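Long-range contacts in probable manganase-dependent inorganic pyrophosphatase (Clostridium perfringens, PDB 3L2B), which probably hydrolyses inorganic pyrophosphate, and whose regulatory region, described here, binds the inhibitor AMP and the activator diadenosine tetraphosphate: residues S75-D80 with V182-V187; I123-D128 with I145-H150. All blocks are in the same frame, centred on the assembly; numbering follows the deposited sequence.

Interaction 1 of 2, residues S75-D80 with V182-V187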
# COMPACT_ATOMS: atom_id res chain seq x y z
N SER A 75 -0.16 -8.88 -14.24
CA SER A 75 0.73 -9.60 -13.33
C SER A 75 0.47 -11.09 -13.34
O SER A 75 1.11 -11.85 -12.62
CB SER A 75 0.55 -9.09 -11.90
OG SER A 75 -0.74 -9.43 -11.39
N ALA A 76 -0.52 -11.51 -14.10
CA ALA A 76 -0.97 -12.91 -14.05
C ALA A 76 -1.16 -13.41 -12.62
O ALA A 76 -0.79 -14.54 -12.31
CB ALA A 76 0.05 -13.82 -14.78
N THR A 77 -1.70 -12.57 -11.74
CA THR A 77 -1.91 -13.01 -10.35
C THR A 77 -2.74 -14.29 -10.35
O THR A 77 -3.72 -14.43 -11.09
CB THR A 77 -2.58 -11.92 -9.46
OG1 THR A 77 -1.70 -10.81 -9.32
CG2 THR A 77 -2.90 -12.47 -8.05
N SER A 78 -2.31 -15.22 -9.53
CA SER A 78 -2.93 -16.55 -9.44
C SER A 78 -4.13 -16.49 -8.54
O SER A 78 -4.23 -15.65 -7.67
CB SER A 78 -1.94 -17.56 -8.86
OG SER A 78 -1.90 -17.41 -7.45
N LEU A 79 -5.02 -17.43 -8.75
CA LEU A 79 -6.20 -17.59 -7.89
C LEU A 79 -5.78 -17.93 -6.47
O LEU A 79 -6.36 -17.44 -5.50
CB LEU A 79 -7.12 -18.68 -8.41
CG LEU A 79 -8.40 -18.80 -7.58
CD1 LEU A 79 -9.19 -17.43 -7.51
CD2 LEU A 79 -9.26 -19.92 -8.13
N ASP A 80 -4.78 -18.78 -6.34
CA ASP A 80 -4.24 -19.14 -5.00
C ASP A 80 -3.84 -17.91 -4.16
O ASP A 80 -4.13 -17.81 -2.96
CB ASP A 80 -3.02 -20.06 -5.14
CG ASP A 80 -3.42 -21.48 -5.54
OD1 ASP A 80 -4.47 -21.94 -5.08
OD2 ASP A 80 -2.70 -22.10 -6.35
N VAL A 182 -4.57 -5.97 -3.68
CA VAL A 182 -3.27 -5.73 -4.38
C VAL A 182 -2.09 -6.43 -3.68
O VAL A 182 -1.02 -6.62 -4.28
CB VAL A 182 -2.93 -4.27 -4.57
CG1 VAL A 182 -4.04 -3.62 -5.41
CG2 VAL A 182 -2.75 -3.55 -3.20
N GLN A 183 -2.33 -6.89 -2.47
CA GLN A 183 -1.32 -7.61 -1.71
C GLN A 183 -1.18 -9.05 -2.23
O GLN A 183 -0.36 -9.81 -1.78
CB GLN A 183 -1.69 -7.63 -0.23
CG GLN A 183 -1.91 -6.20 0.36
CD GLN A 183 -2.07 -6.24 1.85
OE1 GLN A 183 -1.86 -7.28 2.46
NE2 GLN A 183 -2.45 -5.11 2.45
N SER A 184 -2.01 -9.40 -3.18
CA SER A 184 -2.03 -10.74 -3.69
C SER A 184 -1.10 -10.85 -4.90
O SER A 184 -0.78 -11.96 -5.34
CB SER A 184 -3.47 -11.13 -4.06
OG SER A 184 -3.80 -10.51 -5.25
N LEU A 185 -0.62 -9.71 -5.40
CA LEU A 185 0.30 -9.67 -6.54
C LEU A 185 1.55 -10.55 -6.35
O LEU A 185 2.19 -10.53 -5.29
CB LEU A 185 0.79 -8.24 -6.83
CG LEU A 185 -0.26 -7.22 -7.31
CD1 LEU A 185 0.35 -5.83 -7.48
CD2 LEU A 185 -0.87 -7.68 -8.56
N PRO A 186 1.96 -11.27 -7.40
CA PRO A 186 3.22 -12.03 -7.25
C PRO A 186 4.44 -11.15 -7.23
O PRO A 186 4.49 -10.15 -7.93
CB PRO A 186 3.25 -12.92 -8.51
CG PRO A 186 2.47 -12.14 -9.56
CD PRO A 186 1.43 -11.31 -8.77
N VAL A 187 5.42 -11.53 -6.42
CA VAL A 187 6.58 -10.68 -6.23
C VAL A 187 7.26 -10.35 -7.56
O VAL A 187 7.81 -9.24 -7.71
CB VAL A 187 7.60 -11.25 -5.18
CG1 VAL A 187 7.00 -11.20 -3.75
CG2 VAL A 187 8.01 -12.63 -5.55
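The chain at 75-80 passes the segment 182-187 without any hydrogen bond between them, coming nearest where the CA atoms of Thr77 and Leu185 lie 5.5 Å apart. Segment 75-80 leads from helix 71-74 into helix 79-85, and 182-187 runs from helix 174-180 to helix 187-190. In the former, a Schellman motif ends the helix before Ala76, and Ser78 then N-caps helix 79-85 through its OG, which accepts from Asn81 N. Thr77, between these two helix ends, carries most of the contact. Its OG1, beside the backbone N, donates to Ser75 OG at 2.7 Å, and Ser75 OG in turn reaches back to Ile71 O. This short relay ties down the Thr77 hydroxyl, and segment 182-187 covers it with carbon: Leu185 CD2 lies 3.3 Å from Thr77 OG1, and the Leu185 side chain crosses that of Thr77 nearly at a right angle. Pro186 CD sits 3.2 Å from the same Thr77 OG1. The other branch, Thr77 CG2, lies anti to the backbone N and rests against Ser184, whose OG donates to Ile181 O and whose carbonyl takes Asn81 ND2. At the far end, Pro186 CG abuts Ser75 O at 3.4 Å.

Interaction 2 of 2, residues I123-D128 with I145-H150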
# COMPACT_ATOMS: atom_id res chain seq x y z
N ILE A 123 -13.13 -8.43 -12.68
CA ILE A 123 -13.19 -8.95 -11.33
C ILE A 123 -14.14 -8.09 -10.53
O ILE A 123 -13.90 -6.88 -10.31
CB ILE A 123 -11.80 -8.94 -10.68
CG1 ILE A 123 -10.82 -9.78 -11.53
CG2 ILE A 123 -11.84 -9.51 -9.29
CD1 ILE A 123 -10.20 -9.05 -12.65
N ALA A 124 -15.21 -8.72 -10.08
CA ALA A 124 -16.30 -8.01 -9.39
C ALA A 124 -16.36 -8.34 -7.92
O ALA A 124 -16.44 -9.48 -7.53
CB ALA A 124 -17.64 -8.32 -10.04
N ILE A 125 -16.33 -7.30 -7.11
CA ILE A 125 -16.52 -7.44 -5.68
C ILE A 125 -17.96 -7.12 -5.38
O ILE A 125 -18.44 -6.05 -5.70
CB ILE A 125 -15.61 -6.50 -4.91
CG1 ILE A 125 -14.15 -6.88 -5.14
CG2 ILE A 125 -15.98 -6.54 -3.46
CD1 ILE A 125 -13.19 -5.79 -4.75
N ALA A 126 -18.65 -8.10 -4.80
CA ALA A 126 -20.10 -8.07 -4.63
C ALA A 126 -20.52 -8.52 -3.26
O ALA A 126 -19.81 -9.28 -2.59
CB ALA A 126 -20.77 -8.99 -5.67
N GLY A 127 -21.70 -8.08 -2.86
CA GLY A 127 -22.31 -8.50 -1.60
C GLY A 127 -23.14 -9.76 -1.69
O GLY A 127 -23.02 -10.56 -2.62
N ASP A 128 -24.02 -9.88 -0.71
CA ASP A 128 -24.85 -11.06 -0.42
C ASP A 128 -25.99 -11.23 -1.42
O ASP A 128 -26.59 -12.31 -1.55
CB ASP A 128 -25.45 -10.93 0.99
CG ASP A 128 -25.80 -12.26 1.63
OD1 ASP A 128 -26.02 -13.26 0.91
OD2 ASP A 128 -25.86 -12.30 2.88
N ILE A 145 -16.04 -12.20 -6.54
CA ILE A 145 -15.65 -12.19 -5.14
C ILE A 145 -16.84 -11.74 -4.29
O ILE A 145 -17.25 -10.59 -4.33
CB ILE A 145 -14.44 -11.29 -4.88
CG1 ILE A 145 -13.35 -11.53 -5.92
CG2 ILE A 145 -13.84 -11.55 -3.52
CD1 ILE A 145 -12.03 -10.79 -5.64
N VAL A 146 -17.39 -12.67 -3.51
CA VAL A 146 -18.50 -12.36 -2.61
C VAL A 146 -17.95 -11.99 -1.25
O VAL A 146 -17.11 -12.72 -0.69
CB VAL A 146 -19.52 -13.51 -2.50
CG1 VAL A 146 -20.68 -13.12 -1.55
CG2 VAL A 146 -20.05 -13.90 -3.90
N THR A 147 -18.39 -10.84 -0.75
CA THR A 147 -17.91 -10.28 0.53
C THR A 147 -18.75 -10.78 1.69
O THR A 147 -19.75 -11.47 1.51
CB THR A 147 -17.99 -8.70 0.57
OG1 THR A 147 -19.34 -8.26 0.45
CG2 THR A 147 -17.21 -8.05 -0.54
N GLY A 148 -18.32 -10.42 2.89
CA GLY A 148 -19.10 -10.62 4.10
C GLY A 148 -19.09 -12.03 4.67
O GLY A 148 -19.73 -12.28 5.70
N GLY A 149 -18.37 -12.93 4.01
CA GLY A 149 -18.32 -14.34 4.43
C GLY A 149 -19.59 -15.07 4.00
O GLY A 149 -19.84 -16.20 4.39
N HIS A 150 -20.37 -14.39 3.17
CA HIS A 150 -21.67 -14.88 2.70
C HIS A 150 -21.60 -15.83 1.50
O HIS A 150 -21.99 -15.48 0.39
CB HIS A 150 -22.57 -13.69 2.35
CG HIS A 150 -22.88 -12.82 3.53
ND1 HIS A 150 -22.69 -11.45 3.52
CD2 HIS A 150 -23.34 -13.13 4.77
CE1 HIS A 150 -23.03 -10.96 4.70
NE2 HIS A 150 -23.43 -11.96 5.48
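Strands 123-126 and 143-146 are parallel neighbours in the mixed sheet of the DRTGG domain, joined through helix 130-138 as a beta-alpha-beta unit. Ile145 provides the regular pairing, its N donating to Ala124 O at 2.9 Å and its O accepting from Ala126 N at 2.9 Å, both nearly along the C=O axis. Two residues on, Ala126 O is gripped twice by Thr147: the backbone N arrives end-on at 2.8 Å, while OG1, turned into the crowded position between N and the carbonyl carbon, comes from 3.2 Å and 44° out of the carbonyl plane. This leaves Thr147 CG2 against Ile125 CG2 at 3.5 Å, on the sheet face of Ile125 and Ile145, where helix 174-180 packs on Ile125 and Thr147. Ala126 and Val146 face helix 130-138 instead.

Beyond the strands, a type I' turn from Thr147 to His150, with positive phi at Gly148 and Gly149, brings the imidazole to Asp128. With Asp128 CG anti to the backbone N, its CB lies 3.8 Å from His150 ND1 and its CG 3.5 Å from His150 CG. OD1 leans toward His150 CB. The carboxylate is tilted only 18° from the ring plane and OD2 lies over it, poorly angled for a hydrogen bond to ND1; a positive charge on the imidazole would probably favour this contact. Gly148 O lies over the centre of the opposite face, and at the tip Asp128 OD2 hovers 3.1 Å above the ring centre.

In the fold
Interaction 2, nested within the long loop that interaction 1 closes, pairs two neighbouring strands of the five-stranded sheet; interaction 1 brings together the two ends of the stretch that holds all five. Their centres are 18 Å apart and their nearest atoms about 7 Å, so they do not touch. Helix 174-180 bridges them, covering Ile125 and Thr147 before running into 182-187, and Ile181 both packs on Ile145 and offers its carbonyl to Ser184 OG. Neither contact supplies a residue of the diadenosine tetraphosphate pocket. Interaction 1 lies nearer to it along the chain, ending five residues before Thr192, and Leu185 packs on Thr62 of helix 56-64, whose first turn holds pocket residue Ser57, just after Ser55.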